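PDB 2X7I: mevalonate kinase from Staphylococcus aureus, which probably catalyses the ATP-dependent phosphorylation of mevalonate to phosphomevalonate. Local coordinates for residues Val32-Ala36 and Thr301-Asn305; Gly261-Gly265 and Leu277-Lys281. One frame throughout, in Å; residues are numbered along the deposited sequence.

Interaction 1: Val32-Ala36 and Thr301-Asn305; sequences VPFNA and TWIEN
Glu304 reaches from an outer strand of one sheet to the corner that strand 29-45 turns at Asn35 and Ala36, and its carboxylate takes up two successive backbone N-H groups. From CB the chain leaves with CG anti to the backbone N (chi1 -174°), then bends at the next bond (chi2 74°), which brings CD to 3.5 Å from N of Asn35. OE1 uses its syn lone pair for the amide of Ala36, with N to OE1 at 3.0 Å, and lies 3.3 Å from CD1 of Phe34. OE2, met on its syn side but somewhat out of plane, accepts the backbone N-H of Asn35, N to OE2 3.0 Å; ND2 of Asn35 adds a weak bond to the same oxygen. The paired N-H donors fix the rotation of the carboxylate and would partly offset its buried charge. Beside this grip Phe34 and Trp302 make a T-shaped stack, planes 81° apart: the Phe34 edge, led by CZ, meets one face of the five-membered ring of Trp302 off-centre, 3.6 Å from CG. Ala36 CB rests 4.0 Å from Trp302 CB. The contact joins strand 29-45, hydrogen-bonded here to strand 6-16, to strand 300-305, whose inner neighbour 175-180 also packs against both rings, while helix 283-295 lies against Thr301 and Ile303.

Interaction 2: Gly261-Gly265 and Leu277-Lys281; sequences GAIAG and LLLAK
Leu278 and Leu279 point to opposite faces of an antiparallel beta hairpin, strands 264-267 and 276-280 of the C-terminal GHMP kinase region, and each meets its own set of residues of 261-265. On one face Leu278 lies beside Ala262 and Gly265. Its CB touches CB of Ala262 at 3.9 Å, while chi1 of -57° sets CG anti to the carbonyl carbon, and from there CD2 reaches to 3.7 Å from CA of Gly265. With no side chain on Gly265, the methyl packs directly on its CA. Ile289 of helix 283-295 packs against Ala262 and Leu278 on this side. On the other face Leu279 meets Ala264, CB to CB at 4.1 Å, with CD1 of the leucine also against that methyl; Phe233 of helix 226-243 touches both residues. Ile263 brings CG1 over the backbone of Leu279, and its CG2 meets CE of Lys281, whose extended chain crosses the isoleucine at about a right angle near the exposed end of the contact. Before the hairpin, Gly261, with positive phi, is the C-prime residue of the Schellman motif that ends helix 248-259 and turns the chain toward the sheet. Two backbone bonds tie the segments. The amide of Leu279 approaches O of Ala264 from above the carbonyl plane, at 3.1 Å, whereas N of Ile263 lies almost straight ahead of the C=O of Leu279, 2.8 Å from its O.

How the interactions relate
Both contacts reach the same four-stranded antiparallel sheet, ordered 264-267, 276-280, 175-180, 300-305, and they involve opposite edges of it: interaction 2 pairs the first two strands, while interaction 1 joins the last strand to strand 29-45 of the separate mixed sheet. Their centres lie 14 Å apart and their nearest atoms about 7 Å, without touching. Along the chain, 32-36 comes first, then 261-265 and 277-281, and finally 301-305, so interaction 1 brings together residues from near the two ends of the chain whereas interaction 2 is a local hairpin. Helix 283-295 links the two, following the hairpin and packing against both. Interaction 1 thus connects the C-terminal sheet to the N-terminal part.

Interaction 1: Val32-Ala36 and Thr301-Asn305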
# COMPACT_ATOMS: atom_id res chain seq x y z
N VAL A 32 1.53 -5.79 -5.24
CA VAL A 32 1.21 -6.96 -4.43
C VAL A 32 0.52 -6.49 -3.15
O VAL A 32 0.74 -5.35 -2.72
CB VAL A 32 2.47 -7.78 -4.02
CG1 VAL A 32 3.18 -8.31 -5.25
CG2 VAL A 32 3.42 -6.95 -3.16
N PRO A 33 -0.28 -7.37 -2.53
CA PRO A 33 -0.89 -7.04 -1.25
C PRO A 33 0.16 -6.72 -0.19
O PRO A 33 1.21 -7.35 -0.17
CB PRO A 33 -1.65 -8.32 -0.86
CG PRO A 33 -1.79 -9.09 -2.10
CD PRO A 33 -0.63 -8.74 -2.96
N PHE A 34 -0.12 -5.73 0.65
CA PHE A 34 0.76 -5.39 1.77
C PHE A 34 0.07 -5.84 3.05
O PHE A 34 -0.64 -5.08 3.70
CB PHE A 34 1.04 -3.89 1.75
CG PHE A 34 1.94 -3.39 2.87
CD1 PHE A 34 3.04 -4.10 3.28
CD2 PHE A 34 1.67 -2.17 3.48
CE1 PHE A 34 3.86 -3.63 4.28
CE2 PHE A 34 2.49 -1.68 4.48
CZ PHE A 34 3.59 -2.42 4.88
N ASN A 35 0.28 -7.10 3.40
CA ASN A 35 -0.42 -7.76 4.51
C ASN A 35 -0.08 -7.19 5.89
O ASN A 35 -0.83 -7.40 6.83
CB ASN A 35 -0.15 -9.26 4.51
CG ASN A 35 -0.61 -9.94 3.24
OD1 ASN A 35 -1.79 -9.86 2.87
ND2 ASN A 35 0.30 -10.62 2.56
N ALA A 36 1.06 -6.52 6.00
CA ALA A 36 1.46 -5.90 7.26
C ALA A 36 0.62 -4.64 7.57
O ALA A 36 0.48 -4.25 8.73
CB ALA A 36 2.95 -5.55 7.24
N THR A 301 8.59 1.36 10.23
CA THR A 301 8.97 0.16 9.49
C THR A 301 7.93 -0.95 9.59
O THR A 301 7.11 -0.96 10.49
CB THR A 301 10.33 -0.40 9.96
OG1 THR A 301 10.28 -0.68 11.36
CG2 THR A 301 11.45 0.61 9.68
N TRP A 302 7.95 -1.86 8.62
CA TRP A 302 7.12 -3.08 8.63
C TRP A 302 7.91 -4.26 8.07
O TRP A 302 8.78 -4.09 7.21
CB TRP A 302 5.88 -2.91 7.75
CG TRP A 302 4.95 -1.78 8.10
CD1 TRP A 302 3.82 -1.85 8.85
CD2 TRP A 302 5.06 -0.42 7.66
NE1 TRP A 302 3.22 -0.61 8.92
CE2 TRP A 302 3.96 0.28 8.20
CE3 TRP A 302 5.99 0.27 6.88
CZ2 TRP A 302 3.76 1.64 7.98
CZ3 TRP A 302 5.79 1.62 6.65
CH2 TRP A 302 4.68 2.30 7.20
N ILE A 303 7.60 -5.46 8.55
CA ILE A 303 8.18 -6.67 8.01
C ILE A 303 7.08 -7.43 7.27
O ILE A 303 6.06 -7.78 7.85
CB ILE A 303 8.80 -7.56 9.11
CG1 ILE A 303 10.02 -6.86 9.72
CG2 ILE A 303 9.21 -8.90 8.52
CD1 ILE A 303 10.59 -7.58 10.94
N GLU A 304 7.31 -7.65 5.98
CA GLU A 304 6.39 -8.39 5.13
C GLU A 304 6.97 -9.77 4.83
O GLU A 304 8.04 -9.88 4.23
CB GLU A 304 6.16 -7.62 3.83
CG GLU A 304 5.10 -8.21 2.89
CD GLU A 304 3.67 -8.00 3.37
OE1 GLU A 304 3.45 -7.17 4.28
OE2 GLU A 304 2.77 -8.67 2.82
N ASN A 305 6.26 -10.82 5.25
CA ASN A 305 6.56 -12.18 4.81
C ASN A 305 6.07 -12.32 3.37
O ASN A 305 4.93 -11.96 3.08
CB ASN A 305 5.86 -13.21 5.69
CG ASN A 305 6.32 -14.65 5.43
OD1 ASN A 305 6.87 -14.97 4.37
ND2 ASN A 305 6.09 -15.52 6.41

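Interaction 2: Gly261-Gly265 and Leu277-Lys281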
# COMPACT_ATOMS: atom_id res chain seq x y z
N GLY A 261 22.41 -6.98 6.70
CA GLY A 261 21.93 -8.23 6.11
C GLY A 261 20.92 -8.15 4.97
O GLY A 261 20.52 -9.19 4.44
N ALA A 262 20.50 -6.94 4.58
CA ALA A 262 19.62 -6.78 3.42
C ALA A 262 20.41 -7.10 2.16
O ALA A 262 21.45 -6.51 1.92
CB ALA A 262 19.06 -5.35 3.35
N ILE A 263 19.90 -8.04 1.36
CA ILE A 263 20.58 -8.48 0.13
C ILE A 263 20.21 -7.63 -1.07
O ILE A 263 20.81 -7.78 -2.13
CB ILE A 263 20.30 -9.98 -0.21
CG1 ILE A 263 18.82 -10.23 -0.54
CG2 ILE A 263 20.74 -10.87 0.94
CD1 ILE A 263 18.54 -11.66 -0.96
N ALA A 264 19.22 -6.76 -0.90
CA ALA A 264 18.77 -5.89 -1.98
C ALA A 264 17.99 -4.70 -1.43
O ALA A 264 17.48 -4.75 -0.31
CB ALA A 264 17.91 -6.68 -2.98
N GLY A 265 17.89 -3.65 -2.23
CA GLY A 265 17.19 -2.43 -1.84
C GLY A 265 16.76 -1.60 -3.04
O GLY A 265 17.46 -1.56 -4.07
N LEU A 277 12.26 -0.40 0.16
CA LEU A 277 12.02 -1.84 0.26
C LEU A 277 13.37 -2.57 0.34
O LEU A 277 14.19 -2.43 -0.57
CB LEU A 277 11.22 -2.32 -0.95
CG LEU A 277 10.00 -1.49 -1.37
CD1 LEU A 277 9.41 -1.97 -2.68
CD2 LEU A 277 8.95 -1.49 -0.28
N LEU A 278 13.59 -3.33 1.41
CA LEU A 278 14.82 -4.11 1.57
C LEU A 278 14.48 -5.60 1.66
O LEU A 278 13.55 -5.98 2.35
CB LEU A 278 15.60 -3.69 2.82
CG LEU A 278 15.99 -2.21 2.92
CD1 LEU A 278 16.58 -1.87 4.29
CD2 LEU A 278 16.97 -1.85 1.82
N LEU A 279 15.25 -6.43 0.96
CA LEU A 279 15.00 -7.85 0.90
C LEU A 279 15.93 -8.60 1.84
O LEU A 279 17.14 -8.37 1.84
CB LEU A 279 15.15 -8.37 -0.53
CG LEU A 279 14.16 -7.84 -1.58
CD1 LEU A 279 14.27 -8.64 -2.86
CD2 LEU A 279 12.72 -7.88 -1.06
N ALA A 280 15.35 -9.47 2.66
CA ALA A 280 16.10 -10.28 3.62
C ALA A 280 15.69 -11.73 3.42
O ALA A 280 14.55 -12.00 3.04
CB ALA A 280 15.81 -9.85 5.03
N LYS A 281 16.61 -12.64 3.69
CA LYS A 281 16.38 -14.07 3.48
C LYS A 281 15.50 -14.69 4.56
O LYS A 281 14.74 -15.63 4.28
CB LYS A 281 17.72 -14.82 3.42
CG LYS A 281 18.63 -14.38 2.28
CD LYS A 281 19.96 -15.14 2.28
CE LYS A 281 20.69 -15.05 0.94
NZ LYS A 281 21.85 -16.00 0.86